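Local atomic coordinates of CRISPR system Cmr subunit Cmr1-1 (Pyrococcus furiosus, PDB entry 4W8Z), a protein that binds RNA and, together with Cmr6, caps the type III-B Cmr ribonucleoprotein complex in CRISPR-based defence against invading nucleic acids. Residues 44-49 against 67-72; 124-129 against 167-172. All coordinates share one frame; numbering follows the deposited sequence.

Overall arrangement
Interaction 1 joins helices 38-54 and 58-69, and interaction 2 lies on the four-stranded sheet that belongs to the same ferredoxin-like RAMP unit. Their centres are 22 Å apart and their nearest atoms about 10 Å, so they do not touch. Helix 136-152 links the two regions: Phe46 and Trp45 of interaction 1 pack on it, and so do Val129 and Ile168, in the strands of interaction 2, whose side chains touch Leu146 and Val150 of that helix. Interaction 1 is thus a buried apolar contact on the helical side, while interaction 2 lies at the surface, on the sheet face turned away from helix 136-152. Both segments of interaction 1 precede those of interaction 2 in the chain.

Interaction 1: residues 44-49 against 67-72; sequences WWFRAL and QVFGST
Phe46 meets both Val68 and Phe69, and through it helix 38-54 rests on the last turn of helix 58-69. Just before it in the chain, Trp45 packs on Ala148, Leu149 and Leu152 of helix 136-152.

Phe46 itself points to the second segment. With CG anti to the backbone N (chi1 170°), the ring runs alongside its own helix toward the C-terminal end, which brings CZ to Val68. The side chain is touched at two places. At its base, CE2 of Phe69 meets CB of Phe46 at 3.6 Å and the ring atom CG of Phe46 at 3.7 Å. The two rings form an offset edge-to-face pair, the edge of Phe69 toward the face of Phe46, with centroids 5.7 Å apart and planes at 64°. At the far end of the ring, CZ of Phe46 comes 4.3 Å from CG2 of Val68. The other methyl of that valine, CG1, sits over one face of the Phe69 ring, so Val68 packs against both aromatics. Ile64 and Ser145 add to the surroundings of Phe46.

No hydrogen bond crosses between the two segments; apolar side chains alone bridge them. Beyond Phe69, Gly70 leaves helical geometry with positive phi, and its carbonyl O takes a hydrogen bond from Arg43.

The arrangement is a helical hairpin with an apolar seam, connecting, in chain order, strand 8-16 to strand 79-84 of a ferredoxin-like RAMP fold.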
loop_
_atom_site.group_PDB
_atom_site.type_symbol
_atom_site.label_atom_id
_atom_site.label_comp_id
_atom_site.label_asym_id
_atom_site.label_seq_id
_atom_site.Cartn_x
_atom_site.Cartn_y
_atom_site.Cartn_z
ATOM N N TRP A 44 -9.596 0.751 4.185
ATOM C CA TRP A 44 -8.815 -0.477 4.102
ATOM C C TRP A 44 -7.854 -0.572 5.274
ATOM O O TRP A 44 -7.740 -1.617 5.914
ATOM C CB TRP A 44 -8.036 -0.552 2.790
ATOM C CG TRP A 44 -7.469 -1.919 2.525
ATOM C CD1 TRP A 44 -8.023 -2.894 1.754
ATOM C CD2 TRP A 44 -6.243 -2.465 3.040
ATOM N NE1 TRP A 44 -7.222 -4.012 1.749
ATOM C CE2 TRP A 44 -6.124 -3.776 2.532
ATOM C CE3 TRP A 44 -5.234 -1.970 3.875
ATOM C CZ2 TRP A 44 -5.041 -4.600 2.833
ATOM C CZ3 TRP A 44 -4.162 -2.790 4.178
ATOM C CH2 TRP A 44 -4.074 -4.092 3.658
ATOM N N TRP A 45 -7.170 0.532 5.558
ATOM C CA TRP A 45 -6.131 0.534 6.574
ATOM C C TRP A 45 -6.692 0.503 7.982
ATOM O O TRP A 45 -6.015 0.063 8.909
ATOM C CB TRP A 45 -5.208 1.741 6.389
ATOM C CG TRP A 45 -4.067 1.398 5.504
ATOM C CD1 TRP A 45 -3.864 1.814 4.222
ATOM C CD2 TRP A 45 -2.990 0.508 5.814
ATOM N NE1 TRP A 45 -2.714 1.257 3.720
ATOM C CE2 TRP A 45 -2.159 0.448 4.677
ATOM C CE3 TRP A 45 -2.644 -0.241 6.945
ATOM C CZ2 TRP A 45 -0.999 -0.326 4.638
ATOM C CZ3 TRP A 45 -1.494 -1.009 6.906
ATOM C CH2 TRP A 45 -0.683 -1.045 5.758
ATOM N N PHE A 46 -7.929 0.953 8.150
ATOM C CA PHE A 46 -8.574 0.835 9.448
ATOM C C PHE A 46 -8.753 -0.635 9.799
ATOM O O PHE A 46 -8.568 -1.038 10.944
ATOM C CB PHE A 46 -9.926 1.546 9.468
ATOM C CG PHE A 46 -10.734 1.250 10.692
ATOM C CD1 PHE A 46 -10.462 1.892 11.886
ATOM C CD2 PHE A 46 -11.755 0.316 10.655
ATOM C CE1 PHE A 46 -11.198 1.613 13.019
ATOM C CE2 PHE A 46 -12.493 0.032 11.782
ATOM C CZ PHE A 46 -12.215 0.683 12.968
ATOM N N ARG A 47 -9.116 -1.431 8.801
ATOM C CA ARG A 47 -9.360 -2.852 9.008
ATOM C C ARG A 47 -8.071 -3.577 9.360
ATOM O O ARG A 47 -8.074 -4.524 10.143
ATOM C CB ARG A 47 -9.987 -3.480 7.765
ATOM C CG ARG A 47 -11.295 -2.850 7.332
ATOM C CD ARG A 47 -12.035 -3.788 6.400
ATOM N NE ARG A 47 -12.063 -5.137 6.961
ATOM C CZ ARG A 47 -12.848 -6.119 6.530
ATOM N NH1 ARG A 47 -13.691 -5.912 5.526
ATOM N NH2 ARG A 47 -12.792 -7.309 7.111
ATOM N N ALA A 48 -6.968 -3.125 8.774
ATOM C CA ALA A 48 -5.667 -3.732 9.025
ATOM C C ALA A 48 -5.178 -3.406 10.431
ATOM O O ALA A 48 -4.529 -4.229 11.078
ATOM C CB ALA A 48 -4.656 -3.269 7.989
ATOM N N LEU A 49 -5.489 -2.203 10.903
ATOM C CA LEU A 49 -5.128 -1.804 12.260
ATOM C C LEU A 49 -6.010 -2.508 13.284
ATOM O O LEU A 49 -5.520 -3.242 14.141
ATOM C CB LEU A 49 -5.241 -0.286 12.439
ATOM C CG LEU A 49 -4.298 0.602 11.626
ATOM C CD1 LEU A 49 -4.381 2.045 12.106
ATOM C CD2 LEU A 49 -2.867 0.092 11.690
ATOM N N GLN A 67 -19.482 1.465 11.844
ATOM C CA GLN A 67 -19.780 2.457 12.866
ATOM C C GLN A 67 -18.926 3.713 12.685
ATOM O O GLN A 67 -19.335 4.810 13.065
ATOM C CB GLN A 67 -19.569 1.867 14.260
ATOM C CG GLN A 67 -20.453 2.480 15.327
ATOM C CD GLN A 67 -20.289 1.808 16.677
ATOM O OE1 GLN A 67 -19.469 0.903 16.837
ATOM N NE2 GLN A 67 -21.074 2.248 17.657
ATOM N N VAL A 68 -17.743 3.552 12.100
ATOM C CA VAL A 68 -16.867 4.689 11.840
ATOM C C VAL A 68 -17.094 5.261 10.442
ATOM O O VAL A 68 -17.278 6.467 10.282
ATOM C CB VAL A 68 -15.376 4.309 11.986
ATOM C CG1 VAL A 68 -14.492 5.498 11.647
ATOM C CG2 VAL A 68 -15.082 3.808 13.393
ATOM N N PHE A 69 -17.098 4.394 9.435
ATOM C CA PHE A 69 -17.124 4.842 8.045
ATOM C C PHE A 69 -18.506 4.810 7.388
ATOM O O PHE A 69 -18.662 5.259 6.250
ATOM C CB PHE A 69 -16.159 3.999 7.213
ATOM C CG PHE A 69 -14.712 4.263 7.505
ATOM C CD1 PHE A 69 -14.042 5.290 6.862
ATOM C CD2 PHE A 69 -14.017 3.483 8.418
ATOM C CE1 PHE A 69 -12.710 5.538 7.122
ATOM C CE2 PHE A 69 -12.683 3.724 8.682
ATOM C CZ PHE A 69 -12.028 4.753 8.031
ATOM N N GLY A 70 -19.503 4.281 8.090
ATOM C CA GLY A 70 -20.849 4.212 7.543
ATOM C C GLY A 70 -21.066 3.028 6.619
ATOM O O GLY A 70 -20.112 2.404 6.150
ATOM N N SER A 71 -22.333 2.714 6.356
ATOM C CA SER A 71 -22.683 1.604 5.477
ATOM C C SER A 71 -23.915 1.939 4.643
ATOM O O SER A 71 -24.235 3.110 4.436
ATOM C CB SER A 71 -22.923 0.327 6.289
ATOM O OG SER A 71 -24.097 0.426 7.077
ATOM N N THR A 72 -24.599 0.906 4.164
ATOM C CA THR A 72 -25.829 1.086 3.399
ATOM C C THR A 72 -27.005 1.369 4.330
ATOM O O THR A 72 -27.968 2.031 3.947
ATOM C CB THR A 72 -26.146 -0.150 2.539
#

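Interaction 2: residues 124-129 against 167-172; sequences GSRFRV and KIVRAS
Arg126 reaches across to Val169 and Arg170, spanning the intervening strand 8-16 that separates strands 126-133 and 166-172. No hydrogen bond links the two segments, whose nearest CA atoms, those of Arg126 and Val169, are 8.8 Å apart.

The firmer part of the contact is at Val169. Its side chain lies over one face of the Arg126 guanidinium, CG1 of Val169 being 4.2 Å from NH2 of Arg126. Arg126 is extended from CG to NE, which carries its head over the strand between, where NE forms a salt bridge with OE1 of Glu15. That bond and the valine together limit how the guanidinium can turn.

The looser, outer part belongs to Arg170, an exposed residue that also touches a crystal neighbour, so its position may owe something to the lattice. The bend at chi3 (59°) turns the edge of its guanidinium toward NH1 of Arg126, which lies 3.4 Å from NH1 and 3.5 Å from NH2 of Arg170. The two planes stand 58° apart, so the groups are not stacked.

Two donors facing each other make no bond, but carboxylates lie close by. Glu13 OE2 has long, weak ion pairs with NH1 of both Arg126 and Arg170, while Glu13 OE1 forms a salt bridge with NH2 of Arg128. The two firm bridges, Glu15 with Arg126 and Glu13 with Arg128, are consistent with a loose charge cluster at the surface, in which the carboxylates probably offset much of the arginines' charge.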
loop_
_atom_site.group_PDB
_atom_site.type_symbol
_atom_site.label_atom_id
_atom_site.label_comp_id
_atom_site.label_asym_id
_atom_site.label_seq_id
_atom_site.Cartn_x
_atom_site.Cartn_y
_atom_site.Cartn_z
ATOM N N GLY A 124 4.686 15.691 -6.744
ATOM C CA GLY A 124 4.509 17.079 -6.372
ATOM C C GLY A 124 3.041 17.466 -6.351
ATOM O O GLY A 124 2.686 18.529 -5.856
ATOM N N SER A 125 2.187 16.611 -6.901
ATOM C CA SER A 125 0.749 16.838 -6.844
ATOM C C SER A 125 0.307 16.885 -5.392
ATOM O O SER A 125 0.723 16.048 -4.593
ATOM C CB SER A 125 -0.006 15.738 -7.591
ATOM O OG SER A 125 0.293 15.747 -8.981
ATOM N N ARG A 126 -0.524 17.858 -5.038
ATOM C CA ARG A 126 -0.954 17.987 -3.651
ATOM C C ARG A 126 -2.455 17.805 -3.478
ATOM O O ARG A 126 -3.236 18.119 -4.374
ATOM C CB ARG A 126 -0.523 19.339 -3.087
ATOM C CG ARG A 126 0.973 19.448 -2.884
ATOM C CD ARG A 126 1.339 20.678 -2.095
ATOM N NE ARG A 126 2.785 20.776 -1.938
ATOM C CZ ARG A 126 3.403 21.731 -1.251
ATOM N NH1 ARG A 126 2.699 22.681 -0.648
ATOM N NH2 ARG A 126 4.726 21.731 -1.166
ATOM N N PHE A 127 -2.839 17.283 -2.317
ATOM C CA PHE A 127 -4.237 17.010 -1.990
ATOM C C PHE A 127 -4.525 17.464 -0.567
ATOM O O PHE A 127 -3.706 17.263 0.331
ATOM C CB PHE A 127 -4.559 15.517 -2.140
ATOM C CG PHE A 127 -4.264 14.962 -3.509
ATOM C CD1 PHE A 127 -2.974 14.588 -3.857
ATOM C CD2 PHE A 127 -5.274 14.811 -4.448
ATOM C CE1 PHE A 127 -2.693 14.088 -5.115
ATOM C CE2 PHE A 127 -5.001 14.303 -5.708
ATOM C CZ PHE A 127 -3.708 13.941 -6.039
ATOM N N ARG A 128 -5.681 18.085 -0.362
ATOM C CA ARG A 128 -6.118 18.435 0.982
ATOM C C ARG A 128 -7.045 17.362 1.528
ATOM O O ARG A 128 -8.008 16.970 0.871
ATOM C CB ARG A 128 -6.825 19.787 0.995
ATOM C CG ARG A 128 -7.527 20.083 2.308
ATOM C CD ARG A 128 -7.370 21.540 2.692
ATOM N NE ARG A 128 -6.018 22.015 2.409
ATOM C CZ ARG A 128 -5.538 23.189 2.805
ATOM N NH1 ARG A 128 -6.297 24.009 3.518
ATOM N NH2 ARG A 128 -4.298 23.537 2.492
ATOM N N VAL A 129 -6.749 16.879 2.729
ATOM C CA VAL A 129 -7.607 15.905 3.385
ATOM C C VAL A 129 -8.077 16.447 4.727
ATOM O O VAL A 129 -7.263 16.796 5.582
ATOM C CB VAL A 129 -6.890 14.558 3.596
ATOM C CG1 VAL A 129 -7.799 13.593 4.330
ATOM C CG2 VAL A 129 -6.453 13.970 2.261
ATOM N N LYS A 167 3.341 11.609 0.917
ATOM C CA LYS A 167 3.945 12.144 2.133
ATOM C C LYS A 167 3.102 13.308 2.635
ATOM O O LYS A 167 2.360 13.918 1.866
ATOM C CB LYS A 167 5.389 12.585 1.887
ATOM C CG LYS A 167 5.538 13.937 1.209
ATOM C CD LYS A 167 6.975 14.156 0.787
ATOM C CE LYS A 167 7.373 15.609 0.903
ATOM N NZ LYS A 167 8.855 15.767 0.797
ATOM N N ILE A 168 3.202 13.599 3.927
ATOM C CA ILE A 168 2.504 14.740 4.509
ATOM C C ILE A 168 3.408 15.965 4.490
ATOM O O ILE A 168 4.466 15.961 5.114
ATOM C CB ILE A 168 2.058 14.453 5.954
ATOM C CG1 ILE A 168 1.050 13.302 5.979
ATOM C CG2 ILE A 168 1.466 15.696 6.588
ATOM C CD1 ILE A 168 0.661 12.863 7.372
ATOM N N VAL A 169 3.007 17.007 3.771
ATOM C CA VAL A 169 3.823 18.215 3.706
ATOM C C VAL A 169 3.504 19.165 4.858
ATOM O O VAL A 169 4.407 19.747 5.453
ATOM C CB VAL A 169 3.658 18.958 2.359
ATOM C CG1 VAL A 169 4.500 18.292 1.285
ATOM C CG2 VAL A 169 2.203 19.016 1.939
ATOM N N ARG A 170 2.225 19.320 5.180
ATOM C CA ARG A 170 1.848 20.100 6.351
ATOM C C ARG A 170 0.493 19.664 6.881
ATOM O O ARG A 170 -0.341 19.138 6.139
ATOM C CB ARG A 170 1.830 21.594 6.036
ATOM C CG ARG A 170 0.666 22.047 5.177
ATOM C CD ARG A 170 0.747 23.542 4.925
ATOM N NE ARG A 170 1.999 23.896 4.267
ATOM C CZ ARG A 170 2.154 23.943 2.949
ATOM N NH1 ARG A 170 1.127 23.671 2.155
ATOM N NH2 ARG A 170 3.328 24.268 2.428
ATOM N N ALA A 171 0.284 19.887 8.172
ATOM C CA ALA A 171 -0.923 19.434 8.839
ATOM C C ALA A 171 -1.201 20.230 10.105
ATOM O O ALA A 171 -0.330 20.938 10.615
ATOM C CB ALA A 171 -0.815 17.956 9.167
ATOM N N SER A 172 -2.432 20.116 10.589
ATOM C CA SER A 172 -2.803 20.583 11.917
ATOM C C SER A 172 -3.561 19.454 12.593
ATOM O O SER A 172 -4.759 19.272 12.365
ATOM C CB SER A 172 -3.653 21.850 11.855
ATOM O OG SER A 172 -4.101 22.223 13.149
#